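Local structure of fatty acid synthase 1, isoform A (6FN6) at residues E683-Y692 with A862-V870. The protein probably builds long-chain saturated fatty acids from acetyl-CoA and malonyl-CoA with NADPH, this piece carrying the dehydratase, enoylreductase and ketoreductase domains that modify the growing chain. Residues are numbered along the deposited sequence; the frame is centred on the assembly and turned at random.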
# COMPACT_ATOMS: atom_id res chain seq x y z
N GLU A 683 -38.30 -17.12 -8.07
CA GLU A 683 -37.34 -16.57 -9.02
C GLU A 683 -36.77 -15.25 -8.50
O GLU A 683 -35.56 -15.03 -8.49
CB GLU A 683 -38.00 -16.37 -10.39
CG GLU A 683 -37.18 -15.59 -11.40
CD GLU A 683 -37.90 -15.43 -12.73
OE1 GLU A 683 -37.77 -14.37 -13.36
OE2 GLU A 683 -38.60 -16.39 -13.13
N GLU A 684 -37.67 -14.37 -8.06
CA GLU A 684 -37.27 -13.07 -7.53
C GLU A 684 -36.49 -13.21 -6.22
O GLU A 684 -35.42 -12.64 -6.07
CB GLU A 684 -38.51 -12.21 -7.30
CG GLU A 684 -39.13 -11.64 -8.56
CD GLU A 684 -40.45 -10.95 -8.30
OE1 GLU A 684 -40.68 -10.49 -7.16
OE2 GLU A 684 -41.27 -10.88 -9.24
N ALA A 685 -37.04 -13.99 -5.29
CA ALA A 685 -36.46 -14.12 -3.96
C ALA A 685 -35.03 -14.64 -4.01
O ALA A 685 -34.18 -14.20 -3.23
CB ALA A 685 -37.33 -15.04 -3.11
N SER A 686 -34.76 -15.56 -4.93
CA SER A 686 -33.44 -16.19 -5.03
C SER A 686 -32.31 -15.17 -5.21
O SER A 686 -31.16 -15.47 -4.92
CB SER A 686 -33.43 -17.18 -6.20
OG SER A 686 -33.75 -16.54 -7.42
N THR A 687 -32.65 -13.98 -5.70
CA THR A 687 -31.65 -12.96 -6.01
C THR A 687 -31.18 -12.19 -4.78
O THR A 687 -30.17 -11.49 -4.84
CB THR A 687 -32.19 -11.95 -7.03
OG1 THR A 687 -33.23 -11.17 -6.42
CG2 THR A 687 -32.75 -12.65 -8.25
N VAL A 688 -31.90 -12.31 -3.67
CA VAL A 688 -31.71 -11.41 -2.53
C VAL A 688 -30.58 -11.80 -1.56
O VAL A 688 -29.73 -10.97 -1.25
CB VAL A 688 -33.04 -11.27 -1.75
CG1 VAL A 688 -32.84 -10.49 -0.46
CG2 VAL A 688 -34.08 -10.60 -2.61
N PRO A 689 -30.56 -13.06 -1.08
CA PRO A 689 -29.70 -13.45 0.04
C PRO A 689 -28.25 -12.95 -0.00
O PRO A 689 -27.83 -12.27 0.93
CB PRO A 689 -29.71 -14.98 -0.04
CG PRO A 689 -31.01 -15.31 -0.64
CD PRO A 689 -31.32 -14.21 -1.61
N CYS A 690 -27.51 -13.29 -1.05
CA CYS A 690 -26.08 -13.01 -1.07
C CYS A 690 -25.74 -11.54 -1.26
O CYS A 690 -25.01 -10.96 -0.46
CB CYS A 690 -25.40 -13.83 -2.17
SG CYS A 690 -25.13 -15.55 -1.71
N VAL A 691 -26.25 -10.94 -2.34
CA VAL A 691 -25.88 -9.57 -2.67
C VAL A 691 -26.28 -8.61 -1.56
O VAL A 691 -25.56 -7.65 -1.28
CB VAL A 691 -26.50 -9.13 -4.02
CG1 VAL A 691 -25.90 -9.93 -5.16
CG2 VAL A 691 -28.02 -9.25 -3.99
N TYR A 692 -27.41 -8.86 -0.91
CA TYR A 692 -27.89 -7.96 0.13
C TYR A 692 -27.22 -8.23 1.47
O TYR A 692 -26.95 -7.29 2.23
CB TYR A 692 -29.41 -8.06 0.27
CG TYR A 692 -30.14 -7.20 -0.74
CD1 TYR A 692 -30.24 -5.83 -0.55
CD2 TYR A 692 -30.71 -7.76 -1.87
CE1 TYR A 692 -30.90 -5.03 -1.47
CE2 TYR A 692 -31.38 -6.97 -2.79
CZ TYR A 692 -31.47 -5.61 -2.59
OH TYR A 692 -32.13 -4.82 -3.50
N ALA A 862 -36.18 -1.24 0.87
CA ALA A 862 -34.81 -1.05 0.42
C ALA A 862 -34.31 -2.28 -0.33
O ALA A 862 -33.51 -2.17 -1.26
CB ALA A 862 -33.91 -0.74 1.60
N VAL A 863 -34.78 -3.45 0.09
CA VAL A 863 -34.39 -4.70 -0.55
C VAL A 863 -35.38 -5.04 -1.66
O VAL A 863 -36.53 -5.38 -1.40
CB VAL A 863 -34.31 -5.85 0.48
CG1 VAL A 863 -33.90 -7.16 -0.19
CG2 VAL A 863 -33.34 -5.49 1.60
N VAL A 864 -34.91 -4.95 -2.90
CA VAL A 864 -35.73 -5.28 -4.07
C VAL A 864 -35.09 -6.45 -4.81
O VAL A 864 -33.87 -6.50 -4.95
CB VAL A 864 -35.88 -4.05 -4.99
CG1 VAL A 864 -36.71 -4.40 -6.23
CG2 VAL A 864 -36.52 -2.90 -4.24
N PRO A 865 -35.91 -7.40 -5.28
CA PRO A 865 -35.30 -8.47 -6.07
C PRO A 865 -34.70 -7.93 -7.37
O PRO A 865 -35.19 -6.93 -7.90
CB PRO A 865 -36.46 -9.43 -6.34
CG PRO A 865 -37.68 -8.59 -6.23
CD PRO A 865 -37.37 -7.58 -5.16
N LEU A 866 -33.67 -8.59 -7.87
CA LEU A 866 -32.97 -8.12 -9.07
C LEU A 866 -33.60 -8.68 -10.34
O LEU A 866 -34.35 -9.65 -10.28
CB LEU A 866 -31.50 -8.54 -9.01
CG LEU A 866 -30.55 -7.70 -8.14
CD1 LEU A 866 -30.98 -7.70 -6.69
CD2 LEU A 866 -29.14 -8.24 -8.28
N PRO A 867 -33.30 -8.05 -11.48
CA PRO A 867 -33.66 -8.67 -12.76
C PRO A 867 -33.03 -10.05 -12.87
O PRO A 867 -31.98 -10.29 -12.28
CB PRO A 867 -33.07 -7.71 -13.80
CG PRO A 867 -32.99 -6.41 -13.10
CD PRO A 867 -32.69 -6.72 -11.67
N THR A 868 -33.68 -10.95 -13.61
CA THR A 868 -33.21 -12.33 -13.70
C THR A 868 -33.00 -12.78 -15.14
O THR A 868 -33.81 -12.49 -16.02
CB THR A 868 -34.21 -13.30 -13.04
OG1 THR A 868 -35.51 -13.11 -13.60
CG2 THR A 868 -34.27 -13.06 -11.53
N SER A 869 -31.91 -13.50 -15.36
CA SER A 869 -31.67 -14.19 -16.61
C SER A 869 -31.71 -15.68 -16.30
O SER A 869 -30.72 -16.26 -15.87
CB SER A 869 -30.33 -13.79 -17.23
OG SER A 869 -30.23 -12.38 -17.35
N VAL A 870 -32.88 -16.28 -16.50
CA VAL A 870 -33.14 -17.63 -16.02
C VAL A 870 -32.72 -18.69 -17.05
O VAL A 870 -32.93 -18.52 -18.25
CB VAL A 870 -34.62 -17.81 -15.65
CG1 VAL A 870 -34.84 -19.14 -14.94
CG2 VAL A 870 -35.10 -16.65 -14.78
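In the enoylreductase part of the chain, which belongs to the zinc-binding dehydrogenase family, T687, between helices 682-685 and 689-702, and Y692, in the first turn of the latter, receive the chain A862-V870 as it leaves helix 844-860 for strand 868-872. V863 CG1 sits 3.5 Å from the centroid of the Y692 ring and 7° off its normal, a CH-pi contact centred on one face. The same methyl touches V688 CG1, also at 3.5 Å. At the ring's far end Y692 OH donates to V864 O (2.8 Å), lying in the carbonyl plane on a lone pair; this bond and the V863 contact together hold the ring against the loop. A phenylalanine here would probably keep the V863 contact but leave V864 O without this donor. T687 OG1, standing between the backbone N and the carbonyl carbon (chi1 68°), bridges the two segments, accepting from L866 N (3.0 Å) and donating to E684 O. E684 O, which also accepts from T687 N, meets P865 CB at 3.4 Å. Beyond P865, the backbone of S869 pairs with strand 891-895, while T868 OG1 gives a 2.6 Å hydrogen bond to the anti side of E683 OE1, tilted out of the carboxylate plane.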